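Local coordinates for extracellular matrix-binding protein EbhA (Staphylococcus aureus, PDB 2DGJ) that probably mediates adhesion of staphylococci to host extracellular matrix, this piece being a rod of linked three-helix bundles from a giant cell wall-associated adhesin, at residues A[229-234]-A[242-247]; A[213-218]-A[223-228]; A[3-8]-A[59-64]; A[11-16]-A[39-44]. All coordinates share one frame; numbering follows the deposited sequence.

Interaction 1. Residues A[229-234]-A[242-247]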
loop_
_atom_site.group_PDB
_atom_site.type_symbol
_atom_site.label_atom_id
_atom_site.label_comp_id
_atom_site.label_asym_id
_atom_site.label_seq_id
_atom_site.Cartn_x
_atom_site.Cartn_y
_atom_site.Cartn_z
ATOM N N LYS A 229 35.564 -51.749 -25.210
ATOM C CA LYS A 229 34.677 -51.434 -24.097
ATOM C C LYS A 229 35.313 -50.374 -23.201
ATOM O O LYS A 229 34.627 -49.494 -22.680
ATOM C CB LYS A 229 34.366 -52.701 -23.293
ATOM C CG LYS A 229 33.459 -53.681 -24.024
ATOM C CD LYS A 229 33.418 -55.055 -23.355
ATOM C CE LYS A 229 32.640 -55.035 -22.051
ATOM N NZ LYS A 229 32.469 -56.416 -21.511
ATOM N N HIS A 230 36.628 -50.461 -23.030
ATOM C CA HIS A 230 37.348 -49.495 -22.214
ATOM C C HIS A 230 37.355 -48.146 -22.930
ATOM O O HIS A 230 37.246 -47.099 -22.295
ATOM C CB HIS A 230 38.785 -49.958 -21.975
ATOM C CG HIS A 230 39.534 -49.119 -20.990
ATOM N ND1 HIS A 230 39.147 -49.018 -19.660
ATOM C CD2 HIS A 230 40.624 -48.344 -21.114
ATOM C CE1 HIS A 230 39.975 -48.219 -19.026
ATOM N NE2 HIS A 230 40.891 -47.786 -19.887
ATOM N N GLN A 231 37.487 -48.178 -24.252
ATOM C CA GLN A 231 37.492 -46.948 -25.039
ATOM C C GLN A 231 36.134 -46.261 -24.908
ATOM O O GLN A 231 36.037 -45.033 -24.948
ATOM C CB GLN A 231 37.787 -47.250 -26.509
ATOM C CG GLN A 231 39.045 -48.076 -26.733
ATOM C CD GLN A 231 39.697 -47.795 -28.074
ATOM O OE1 GLN A 231 39.020 -47.680 -29.095
ATOM N NE2 GLN A 231 41.022 -47.691 -28.077
ATOM N N VAL A 232 35.084 -47.062 -24.757
ATOM C CA VAL A 232 33.734 -46.533 -24.593
ATOM C C VAL A 232 33.641 -45.909 -23.203
ATOM O O VAL A 232 33.029 -44.857 -23.013
ATOM C CB VAL A 232 32.681 -47.655 -24.699
ATOM C CG1 VAL A 232 31.319 -47.130 -24.262
ATOM C CG2 VAL A 232 32.618 -48.192 -26.124
ATOM N N GLU A 233 34.264 -46.580 -22.240
ATOM C CA GLU A 233 34.276 -46.135 -20.854
ATOM C C GLU A 233 34.918 -44.757 -20.710
ATOM O O GLU A 233 34.463 -43.930 -19.918
ATOM C CB GLU A 233 35.032 -47.163 -20.006
ATOM C CG GLU A 233 35.018 -46.919 -18.500
ATOM C CD GLU A 233 35.882 -45.743 -18.075
ATOM O OE1 GLU A 233 37.087 -45.727 -18.412
ATOM O OE2 GLU A 233 35.355 -44.835 -17.398
ATOM N N GLN A 234 35.967 -44.506 -21.487
ATOM C CA GLN A 234 36.678 -43.235 -21.414
ATOM C C GLN A 234 36.143 -42.141 -22.334
ATOM O O GLN A 234 36.520 -40.975 -22.199
ATOM C CB GLN A 234 38.168 -43.463 -21.686
ATOM C CG GLN A 234 38.837 -44.392 -20.682
ATOM C CD GLN A 234 40.351 -44.388 -20.791
ATOM O OE1 GLN A 234 40.963 -45.371 -21.219
ATOM N NE2 GLN A 234 40.965 -43.274 -20.406
ATOM N N ASN A 242 30.128 -43.734 -30.177
ATOM C CA ASN A 242 29.739 -44.347 -31.442
ATOM C C ASN A 242 30.907 -44.575 -32.397
ATOM O O ASN A 242 30.850 -45.449 -33.261
ATOM C CB ASN A 242 28.672 -43.481 -32.111
ATOM C CG ASN A 242 27.364 -43.487 -31.348
ATOM O OD1 ASN A 242 26.582 -42.537 -31.422
ATOM N ND2 ASN A 242 27.112 -44.570 -30.618
ATOM N N GLY A 243 31.966 -43.789 -32.245
ATOM C CA GLY A 243 33.126 -43.954 -33.101
ATOM C C GLY A 243 33.810 -45.261 -32.751
ATOM O O GLY A 243 34.298 -45.979 -33.625
ATOM N N VAL A 244 33.841 -45.565 -31.459
ATOM C CA VAL A 244 34.449 -46.793 -30.962
ATOM C C VAL A 244 33.601 -47.984 -31.392
ATOM O O VAL A 244 34.130 -48.996 -31.850
ATOM C CB VAL A 244 34.545 -46.790 -29.427
ATOM C CG1 VAL A 244 35.113 -48.117 -28.927
ATOM C CG2 VAL A 244 35.409 -45.626 -28.972
ATOM N N LYS A 245 32.287 -47.856 -31.241
ATOM C CA LYS A 245 31.375 -48.927 -31.623
ATOM C C LYS A 245 31.566 -49.270 -33.100
ATOM O O LYS A 245 31.684 -50.441 -33.462
ATOM C CB LYS A 245 29.924 -48.511 -31.368
ATOM C CG LYS A 245 28.939 -49.670 -31.403
ATOM C CD LYS A 245 27.960 -49.567 -32.560
ATOM C CE LYS A 245 26.972 -48.421 -32.364
ATOM N NZ LYS A 245 25.958 -48.374 -33.456
ATOM N N ASP A 246 31.599 -48.245 -33.948
ATOM C CA ASP A 246 31.780 -48.463 -35.379
ATOM C C ASP A 246 33.103 -49.161 -35.641
ATOM O O ASP A 246 33.194 -50.055 -36.480
ATOM C CB ASP A 246 31.745 -47.136 -36.145
ATOM C CG ASP A 246 30.366 -46.503 -36.145
ATOM O OD1 ASP A 246 29.372 -47.251 -36.236
ATOM O OD2 ASP A 246 30.275 -45.257 -36.070
ATOM N N LYS A 247 34.138 -48.748 -34.915
ATOM C CA LYS A 247 35.455 -49.342 -35.082
ATOM C C LYS A 247 35.364 -50.822 -34.759
ATOM O O LYS A 247 36.076 -51.635 -35.340
ATOM C CB LYS A 247 36.476 -48.660 -34.163
ATOM C CG LYS A 247 37.898 -49.199 -34.275
ATOM C CD LYS A 247 38.904 -48.243 -33.641
ATOM C CE LYS A 247 38.608 -48.001 -32.166
ATOM N NZ LYS A 247 39.556 -47.016 -31.579
#

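Interaction 2. Residues A[213-218]-A[223-228]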
loop_
_atom_site.group_PDB
_atom_site.type_symbol
_atom_site.label_atom_id
_atom_site.label_comp_id
_atom_site.label_asym_id
_atom_site.label_seq_id
_atom_site.Cartn_x
_atom_site.Cartn_y
_atom_site.Cartn_z
ATOM N N THR A 213 26.416 -53.860 -27.257
ATOM C CA THR A 213 26.501 -54.234 -28.663
ATOM C C THR A 213 27.876 -54.821 -28.959
ATOM O O THR A 213 27.987 -55.827 -29.657
ATOM C CB THR A 213 26.251 -53.023 -29.591
ATOM O OG1 THR A 213 26.953 -51.885 -29.087
ATOM C CG2 THR A 213 24.774 -52.699 -29.668
ATOM N N ILE A 214 28.922 -54.201 -28.422
ATOM C CA ILE A 214 30.278 -54.696 -28.633
ATOM C C ILE A 214 30.428 -56.109 -28.066
ATOM O O ILE A 214 30.993 -56.993 -28.715
ATOM C CB ILE A 214 31.325 -53.772 -27.962
ATOM C CG1 ILE A 214 31.488 -52.491 -28.783
ATOM C CG2 ILE A 214 32.660 -54.492 -27.838
ATOM C CD1 ILE A 214 32.507 -51.508 -28.227
ATOM N N ASN A 215 29.921 -56.311 -26.854
ATOM C CA ASN A 215 30.008 -57.612 -26.201
ATOM C C ASN A 215 29.398 -58.724 -27.042
ATOM O O ASN A 215 29.846 -59.872 -26.979
ATOM C CB ASN A 215 29.304 -57.579 -24.839
ATOM C CG ASN A 215 30.279 -57.459 -23.680
ATOM O OD1 ASN A 215 31.228 -58.238 -23.568
ATOM N ND2 ASN A 215 30.041 -56.491 -22.802
ATOM N N GLY A 216 28.382 -58.377 -27.830
ATOM C CA GLY A 216 27.705 -59.366 -28.650
ATOM C C GLY A 216 28.177 -59.535 -30.081
ATOM O O GLY A 216 27.579 -60.303 -30.835
ATOM N N LEU A 217 29.234 -58.829 -30.465
ATOM C CA LEU A 217 29.754 -58.932 -31.824
ATOM C C LEU A 217 30.502 -60.244 -32.056
ATOM O O LEU A 217 31.306 -60.670 -31.222
ATOM C CB LEU A 217 30.665 -57.739 -32.135
ATOM C CG LEU A 217 30.027 -56.578 -32.910
ATOM C CD1 LEU A 217 28.627 -56.285 -32.386
ATOM C CD2 LEU A 217 30.926 -55.351 -32.810
ATOM N N PRO A 218 30.243 -60.903 -33.195
ATOM C CA PRO A 218 30.858 -62.178 -33.575
ATOM C C PRO A 218 32.277 -62.086 -34.136
ATOM O O PRO A 218 33.041 -63.046 -34.057
ATOM C CB PRO A 218 29.886 -62.729 -34.609
ATOM C CG PRO A 218 29.455 -61.478 -35.322
ATOM C CD PRO A 218 29.209 -60.515 -34.176
ATOM N N LEU A 223 39.352 -60.088 -25.775
ATOM C CA LEU A 223 40.210 -58.977 -25.379
ATOM C C LEU A 223 40.014 -57.763 -26.281
ATOM O O LEU A 223 40.222 -56.623 -25.850
ATOM C CB LEU A 223 41.688 -59.407 -25.364
ATOM C CG LEU A 223 42.390 -59.964 -26.606
ATOM C CD1 LEU A 223 42.454 -58.925 -27.712
ATOM C CD2 LEU A 223 43.800 -60.380 -26.210
ATOM N N GLN A 224 39.626 -58.003 -27.532
ATOM C CA GLN A 224 39.382 -56.906 -28.459
ATOM C C GLN A 224 38.159 -56.173 -27.936
ATOM O O GLN A 224 38.073 -54.948 -28.013
ATOM C CB GLN A 224 39.117 -57.429 -29.870
ATOM C CG GLN A 224 40.354 -57.930 -30.602
ATOM C CD GLN A 224 40.047 -58.417 -32.003
ATOM O OE1 GLN A 224 39.227 -59.315 -32.192
ATOM N NE2 GLN A 224 40.709 -57.831 -32.994
ATOM N N LYS A 225 37.218 -56.940 -27.393
ATOM C CA LYS A 225 36.001 -56.374 -26.835
ATOM C C LYS A 225 36.349 -55.563 -25.598
ATOM O O LYS A 225 35.757 -54.507 -25.362
ATOM C CB LYS A 225 35.011 -57.485 -26.471
ATOM C CG LYS A 225 34.467 -58.237 -27.675
ATOM C CD LYS A 225 33.472 -59.310 -27.270
ATOM C CE LYS A 225 32.870 -60.000 -28.489
ATOM N NZ LYS A 225 31.901 -61.067 -28.105
ATOM N N ASP A 226 37.308 -56.050 -24.811
ATOM C CA ASP A 226 37.723 -55.345 -23.602
ATOM C C ASP A 226 38.283 -53.985 -23.985
ATOM O O ASP A 226 37.857 -52.963 -23.460
ATOM C CB ASP A 226 38.784 -56.137 -22.838
ATOM C CG ASP A 226 38.277 -57.486 -22.361
ATOM O OD1 ASP A 226 37.116 -57.549 -21.901
ATOM O OD2 ASP A 226 39.036 -58.476 -22.434
ATOM N N ASN A 227 39.235 -53.983 -24.909
ATOM C CA ASN A 227 39.848 -52.746 -25.379
ATOM C C ASN A 227 38.772 -51.733 -25.775
ATOM O O ASN A 227 38.698 -50.638 -25.222
ATOM C CB ASN A 227 40.752 -53.041 -26.582
ATOM C CG ASN A 227 41.298 -51.779 -27.232
ATOM O OD1 ASN A 227 41.872 -50.918 -26.562
ATOM N ND2 ASN A 227 41.125 -51.667 -28.545
ATOM N N LEU A 228 37.932 -52.119 -26.729
ATOM C CA LEU A 228 36.855 -51.259 -27.208
ATOM C C LEU A 228 35.920 -50.818 -26.089
ATOM O O LEU A 228 35.519 -49.658 -26.029
ATOM C CB LEU A 228 36.062 -51.988 -28.299
ATOM C CG LEU A 228 36.471 -51.776 -29.763
ATOM C CD1 LEU A 228 37.950 -51.480 -29.881
ATOM C CD2 LEU A 228 36.108 -53.013 -30.555
#

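Interaction 3. Residues A[3-8]-A[59-64]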
loop_
_atom_site.group_PDB
_atom_site.type_symbol
_atom_site.label_atom_id
_atom_site.label_comp_id
_atom_site.label_asym_id
_atom_site.label_seq_id
_atom_site.Cartn_x
_atom_site.Cartn_y
_atom_site.Cartn_z
HETATM N N MSE A 3 -22.509 36.965 3.213
HETATM C CA MSE A 3 -23.426 35.847 3.420
HETATM C C MSE A 3 -23.393 34.837 2.282
HETATM O O MSE A 3 -23.406 33.634 2.517
HETATM C CB MSE A 3 -24.855 36.361 3.594
HETATM C CG MSE A 3 -25.190 36.786 5.012
HETATM SE SE MSE A 3 -25.433 35.264 6.186
HETATM C CE MSE A 3 -27.367 35.133 6.151
ATOM N N GLY A 4 -23.346 35.340 1.052
ATOM C CA GLY A 4 -23.313 34.470 -0.113
ATOM C C GLY A 4 -22.034 33.668 -0.228
ATOM O O GLY A 4 -22.062 32.485 -0.584
ATOM N N GLN A 5 -20.907 34.307 0.073
ATOM C CA GLN A 5 -19.611 33.646 0.006
ATOM C C GLN A 5 -19.563 32.435 0.934
ATOM O O GLN A 5 -18.983 31.404 0.589
ATOM C CB GLN A 5 -18.499 34.622 0.384
ATOM C CG GLN A 5 -18.344 35.794 -0.579
ATOM C CD GLN A 5 -17.290 36.782 -0.119
ATOM O OE1 GLN A 5 -16.146 36.412 0.141
ATOM N NE2 GLN A 5 -17.675 38.049 -0.015
ATOM N N LEU A 6 -20.175 32.567 2.109
ATOM C CA LEU A 6 -20.212 31.487 3.088
ATOM C C LEU A 6 -21.043 30.332 2.536
ATOM O O LEU A 6 -20.667 29.162 2.668
ATOM C CB LEU A 6 -20.819 31.984 4.402
ATOM C CG LEU A 6 -20.822 30.966 5.546
ATOM C CD1 LEU A 6 -19.390 30.577 5.910
ATOM C CD2 LEU A 6 -21.536 31.560 6.742
ATOM N N GLN A 7 -22.173 30.666 1.920
ATOM C CA GLN A 7 -23.048 29.664 1.328
ATOM C C GLN A 7 -22.259 28.945 0.242
ATOM O O GLN A 7 -22.391 27.733 0.054
ATOM C CB GLN A 7 -24.284 30.328 0.718
ATOM C CG GLN A 7 -25.202 29.374 -0.043
ATOM C CD GLN A 7 -25.900 28.374 0.860
ATOM O OE1 GLN A 7 -26.692 28.749 1.723
ATOM N NE2 GLN A 7 -25.608 27.094 0.667
ATOM N N HIS A 8 -21.433 29.713 -0.465
ATOM C CA HIS A 8 -20.597 29.179 -1.531
ATOM C C HIS A 8 -19.629 28.140 -0.976
ATOM O O HIS A 8 -19.462 27.070 -1.560
ATOM C CB HIS A 8 -19.830 30.315 -2.216
ATOM C CG HIS A 8 -18.779 29.845 -3.177
ATOM N ND1 HIS A 8 -17.497 29.528 -2.784
ATOM C CD2 HIS A 8 -18.835 29.613 -4.510
ATOM C CE1 HIS A 8 -16.805 29.123 -3.833
ATOM N NE2 HIS A 8 -17.590 29.163 -4.893
ATOM N N ARG A 59 -15.924 35.240 9.962
ATOM C CA ARG A 59 -14.922 34.407 10.616
ATOM C C ARG A 59 -15.123 32.977 10.135
ATOM O O ARG A 59 -14.167 32.224 9.962
ATOM C CB ARG A 59 -15.084 34.471 12.135
ATOM C CG ARG A 59 -14.743 35.820 12.743
ATOM C CD ARG A 59 -15.285 35.928 14.161
ATOM N NE ARG A 59 -14.700 34.939 15.061
ATOM C CZ ARG A 59 -15.213 34.613 16.246
ATOM N NH1 ARG A 59 -16.326 35.200 16.673
ATOM N NH2 ARG A 59 -14.612 33.710 17.006
ATOM N N ALA A 60 -16.384 32.616 9.919
ATOM C CA ALA A 60 -16.728 31.282 9.444
ATOM C C ALA A 60 -16.246 31.133 8.007
ATOM O O ALA A 60 -15.691 30.105 7.622
ATOM C CB ALA A 60 -18.234 31.082 9.521
ATOM N N LEU A 61 -16.464 32.171 7.211
ATOM C CA LEU A 61 -16.040 32.165 5.819
ATOM C C LEU A 61 -14.526 32.080 5.768
ATOM O O LEU A 61 -13.964 31.270 5.036
ATOM C CB LEU A 61 -16.507 33.439 5.113
ATOM C CG LEU A 61 -15.985 33.677 3.693
ATOM C CD1 LEU A 61 -16.345 32.499 2.815
ATOM C CD2 LEU A 61 -16.582 34.963 3.138
ATOM N N GLN A 62 -13.874 32.923 6.558
ATOM C CA GLN A 62 -12.419 32.954 6.607
ATOM C C GLN A 62 -11.832 31.577 6.922
ATOM O O GLN A 62 -10.828 31.170 6.343
ATOM C CB GLN A 62 -11.957 33.974 7.652
ATOM C CG GLN A 62 -10.444 34.077 7.808
ATOM C CD GLN A 62 -9.873 33.156 8.878
ATOM O OE1 GLN A 62 -8.686 32.824 8.850
ATOM N NE2 GLN A 62 -10.710 32.758 9.837
ATOM N N GLN A 63 -12.470 30.859 7.838
ATOM C CA GLN A 63 -11.998 29.536 8.223
ATOM C C GLN A 63 -12.218 28.477 7.144
ATOM O O GLN A 63 -11.407 27.558 7.001
ATOM C CB GLN A 63 -12.652 29.123 9.544
ATOM C CG GLN A 63 -12.115 29.924 10.728
ATOM C CD GLN A 63 -12.866 29.679 12.020
ATOM O OE1 GLN A 63 -12.491 30.205 13.071
ATOM N NE2 GLN A 63 -13.933 28.886 11.951
ATOM N N VAL A 64 -13.303 28.596 6.384
ATOM C CA VAL A 64 -13.559 27.640 5.311
ATOM C C VAL A 64 -12.561 27.888 4.181
ATOM O O VAL A 64 -12.040 26.953 3.580
ATOM C CB VAL A 64 -14.998 27.772 4.754
ATOM C CG1 VAL A 64 -15.127 27.004 3.446
ATOM C CG2 VAL A 64 -15.995 27.231 5.760
#

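Interaction 4. Residues A[11-16]-A[39-44]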
loop_
_atom_site.group_PDB
_atom_site.type_symbol
_atom_site.label_atom_id
_atom_site.label_comp_id
_atom_site.label_asym_id
_atom_site.label_seq_id
_atom_site.Cartn_x
_atom_site.Cartn_y
_atom_site.Cartn_z
ATOM N N ASP A 11 -21.547 25.054 -0.314
ATOM C CA ASP A 11 -21.944 24.401 -1.558
ATOM C C ASP A 11 -20.793 23.638 -2.188
ATOM O O ASP A 11 -20.980 22.559 -2.759
ATOM C CB ASP A 11 -22.452 25.433 -2.573
ATOM C CG ASP A 11 -23.699 26.161 -2.112
ATOM O OD1 ASP A 11 -24.467 25.599 -1.303
ATOM O OD2 ASP A 11 -23.918 27.298 -2.582
ATOM N N ASP A 12 -19.598 24.203 -2.076
ATOM C CA ASP A 12 -18.414 23.612 -2.677
ATOM C C ASP A 12 -17.793 22.457 -1.907
ATOM O O ASP A 12 -16.804 21.884 -2.355
ATOM C CB ASP A 12 -17.376 24.709 -2.914
ATOM C CG ASP A 12 -16.327 24.312 -3.937
ATOM O OD1 ASP A 12 -16.669 23.579 -4.889
ATOM O OD2 ASP A 12 -15.165 24.751 -3.804
ATOM N N GLU A 13 -18.374 22.105 -0.766
ATOM C CA GLU A 13 -17.842 21.011 0.041
ATOM C C GLU A 13 -17.680 19.708 -0.739
ATOM O O GLU A 13 -16.557 19.241 -0.955
ATOM C CB GLU A 13 -18.726 20.757 1.267
ATOM C CG GLU A 13 -18.335 19.502 2.040
ATOM C CD GLU A 13 -19.007 19.401 3.395
ATOM O OE1 GLU A 13 -20.254 19.462 3.452
ATOM O OE2 GLU A 13 -18.283 19.251 4.402
ATOM N N ASN A 14 -18.800 19.119 -1.151
ATOM C CA ASN A 14 -18.768 17.863 -1.891
ATOM C C ASN A 14 -17.776 17.885 -3.044
ATOM O O ASN A 14 -17.012 16.937 -3.229
ATOM C CB ASN A 14 -20.163 17.518 -2.416
ATOM C CG ASN A 14 -20.166 16.281 -3.307
ATOM O OD1 ASN A 14 -19.778 16.339 -4.475
ATOM N ND2 ASN A 14 -20.600 15.153 -2.752
ATOM N N ALA A 15 -17.781 18.972 -3.808
ATOM C CA ALA A 15 -16.878 19.106 -4.946
ATOM C C ALA A 15 -15.427 19.112 -4.474
ATOM O O ALA A 15 -14.581 18.395 -5.010
ATOM C CB ALA A 15 -17.191 20.391 -5.725
ATOM N N THR A 16 -15.146 19.918 -3.457
ATOM C CA THR A 16 -13.800 20.015 -2.912
ATOM C C THR A 16 -13.332 18.658 -2.408
ATOM O O THR A 16 -12.164 18.304 -2.547
ATOM C CB THR A 16 -13.735 21.032 -1.745
ATOM O OG1 THR A 16 -14.090 22.335 -2.225
ATOM C CG2 THR A 16 -12.330 21.084 -1.156
ATOM N N ALA A 39 -19.067 23.838 10.744
ATOM C CA ALA A 39 -19.232 25.032 11.556
ATOM C C ALA A 39 -20.004 26.098 10.768
ATOM O O ALA A 39 -20.909 26.748 11.296
ATOM C CB ALA A 39 -17.874 25.565 11.961
ATOM N N ALA A 40 -19.630 26.266 9.502
ATOM C CA ALA A 40 -20.263 27.247 8.627
ATOM C C ALA A 40 -21.762 26.992 8.513
ATOM O O ALA A 40 -22.567 27.904 8.673
ATOM C CB ALA A 40 -19.617 27.214 7.236
ATOM N N LYS A 41 -22.132 25.743 8.245
ATOM C CA LYS A 41 -23.541 25.387 8.117
ATOM C C LYS A 41 -24.317 25.836 9.344
ATOM O O LYS A 41 -25.351 26.492 9.238
ATOM C CB LYS A 41 -23.711 23.869 7.952
ATOM C CG LYS A 41 -23.211 23.304 6.637
ATOM C CD LYS A 41 -23.418 21.792 6.598
ATOM C CE LYS A 41 -22.821 21.163 5.347
ATOM N NZ LYS A 41 -22.886 19.676 5.417
ATOM N N ALA A 42 -23.814 25.468 10.517
ATOM C CA ALA A 42 -24.455 25.812 11.775
ATOM C C ALA A 42 -24.585 27.325 11.931
ATOM O O ALA A 42 -25.653 27.835 12.269
ATOM C CB ALA A 42 -23.660 25.231 12.934
ATOM N N ILE A 43 -23.491 28.034 11.675
ATOM C CA ILE A 43 -23.481 29.486 11.785
ATOM C C ILE A 43 -24.446 30.115 10.787
ATOM O O ILE A 43 -25.177 31.045 11.129
ATOM C CB ILE A 43 -22.065 30.047 11.544
ATOM C CG1 ILE A 43 -21.150 29.652 12.705
ATOM C CG2 ILE A 43 -22.124 31.566 11.386
ATOM C CD1 ILE A 43 -19.698 30.055 12.524
ATOM N N LEU A 44 -24.456 29.609 9.559
ATOM C CA LEU A 44 -25.341 30.144 8.533
ATOM C C LEU A 44 -26.799 29.914 8.927
ATOM O O LEU A 44 -27.664 30.740 8.654
ATOM C CB LEU A 44 -25.060 29.475 7.189
ATOM C CG LEU A 44 -25.613 30.199 5.959
ATOM C CD1 LEU A 44 -24.930 31.544 5.834
ATOM C CD2 LEU A 44 -25.363 29.378 4.712
#

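Interaction 1. Residues A[229-234]-A[242-247]
Q231 and V232 of helix 222-234 face V244 and K247 of helix 238-250 across two nearly antiparallel segments, whose axes run at 169° to each other and approach to 9.1 Å. V244 makes the apolar part of the contact. Its two methyls straddle the CB of Q231, CG1 at 3.7 Å and CG2 at 3.8 Å from it, and CG1 also meets CG2 of V232 at 3.8 Å. With CG1 of V244 anti to the backbone N (chi1 177°), one branch is placed where it can serve both residues of the facing helix. The two helices form a hairpin within the GA module, a three-helix bundle, and helix 199-215 supplies the third wall: V232 packs there on K207 and T211, so the valine pair belongs to the buried interior. Farther out the contact turns polar. K247 NZ donates a short hydrogen bond to Q231; the nitrogen lies in the plane of the glutamine carbonyl group, on a lone pair of OE1, 2.6 Å away, with a C=O...N angle of 134°. The lysine, bent at chi3, reaches across the glutamine at about a right angle, and its CE also comes within 3.1 Å of Q231 OE1.

Interaction 2. Residues A[213-218]-A[223-228]
K225 carries the polar part of this contact, sending its ammonium group to the backbone carbonyls where helix 199-215 gives way to the following turn. NZ donates to O of N215 at 2.6 Å, arriving from above the carbonyl plane, 46° out of it, rather than on a lone pair. A second, weak bond of 3.2 Å runs from the same NZ to O of L217. One charged nitrogen thus links a carbonyl at the helix end, that of N215, with one in the turn beyond, that of L217, and its positive charge probably suits the partial negative charge that gathers at a helix C-terminus. The fully extended side chain makes this reach possible, all its torsions beyond CG lying near 180°. This is the first turn of the GA module's three-helix bundle, where the chain reverses between helix 199-215 and helix 222-234; L220 in the connecting loop also packs on K225 and L228. The apolar contacts lie on the inner side. I214 puts its CD1 against CB of L228 at 3.6 Å, the two side chains crossing at about a right angle, while its other branch, CG2, sits 4.0 Å from CB of K225. The lysine therefore contributes its aliphatic stem as well as its charge. Beyond this pair, I214 packs on V232, one turn along helix 222-234 from L228, and L228 on V244 of helix 238-250.

Interaction 3. Residues A[3-8]-A[59-64]
L61 lays its isobutyl end over Q5, CD2 resting 3.4 Å from the CB of the glutamine and equally close, 3.4 Å, to its OE1. The other methyl, CD1, sits 3.6 Å from the backbone O of Q5, so the two branches of L61 divide between the side chain and the peptide of one residue. Q5 extends beyond CG, and its amide end runs past the leucine on the outer side of the pair. The inner side belongs to L6. A chi1 of -176° turns its CG away from its own amide nitrogen and the side chain toward helix 55-70, where CD1 settles against the backbone between A60 and L61: it is 3.8 Å from CB of A60, 3.6 Å from N of L61 and 4.1 Å from CB of L61. The segments cross at 38° with axes approaching to 9.2 Å, consistent with the first and last arms of an up-down-up three-helix bundle, of which helix 3-11 begins the first. Helix 27-46 covers the inner side, A40 and L44 packing on L6 and I43 on A60. No hydrogen bond or salt bridge joins the two segments; leucine methyls do most of the touching, which suggests that shape fit, rather than a directional bond between them, governs how these two segments lie together.

Interaction 4. Residues A[11-16]-A[39-44]
E13 and K41 meet at the surface of the FIVAR three-helix bundle, joining the start of helix 13-18 to the long helix 27-46. They form a salt bridge whose closest pair is OE1 of E13 and NZ of K41, 3.3 Å apart; as a hydrogen bond it is weak. Both residues reach by stretching. In E13 the first torsion (chi1 172°) points CG directly away from the backbone N and the chain stays extended, which carries the carboxylate out toward the lysine. K41 instead has its CG beside the backbone N and anti to the carbonyl carbon (chi1 -69°), after which every torsion is close to 180°, so that the ammonium stands at the far end of a straight stem. The two side chains cross at about a right angle, and the touching is confined to their ends: apart from NZ, the nearest lysine atom is CE, 3.6 Å from OE1 of E13. The small buried surface agrees with a bridge between two outstretched arms. The carboxylate has other charged company, since its OE2 forms a long, weak ion pair with K17 and lies near D34, a like charge whose repulsion the two lysines would probably offset. Y33 and V37 of helix 27-46 pack on E13. Next to E13 in the chain, D12 makes a salt bridge with K68, which ties this region to helix 55-70 as well. There the O of D12 accepts from both the backbone N and the OG1 of T16, the hydroxyl at 2.8 Å and standing above the carbonyl plane.

How the interactions relate
The four contacts fall into two pairs at opposite ends of the rod, one in each of two three-helix units. Interactions 1 and 2 share helix 222-234 and have centres 9 Å apart; V244 CG1 packs 3.3 Å from L228 O, and K229 NZ lies 3.0 Å from N215 OD1, a probable but weak hydrogen bond. Interactions 3 and 4 are also neighbours, with centres 8 Å apart, and interaction 4 is nested within the chain loop that interaction 3 closes. They meet where L44 CD2 packs on Q7 OE1 at 3.3 Å. Between the pairs the separation is great: the centres of interactions 2 and 3 are about 107 Å apart, consistent with separate three-helix bundles strung along an elongated adhesin.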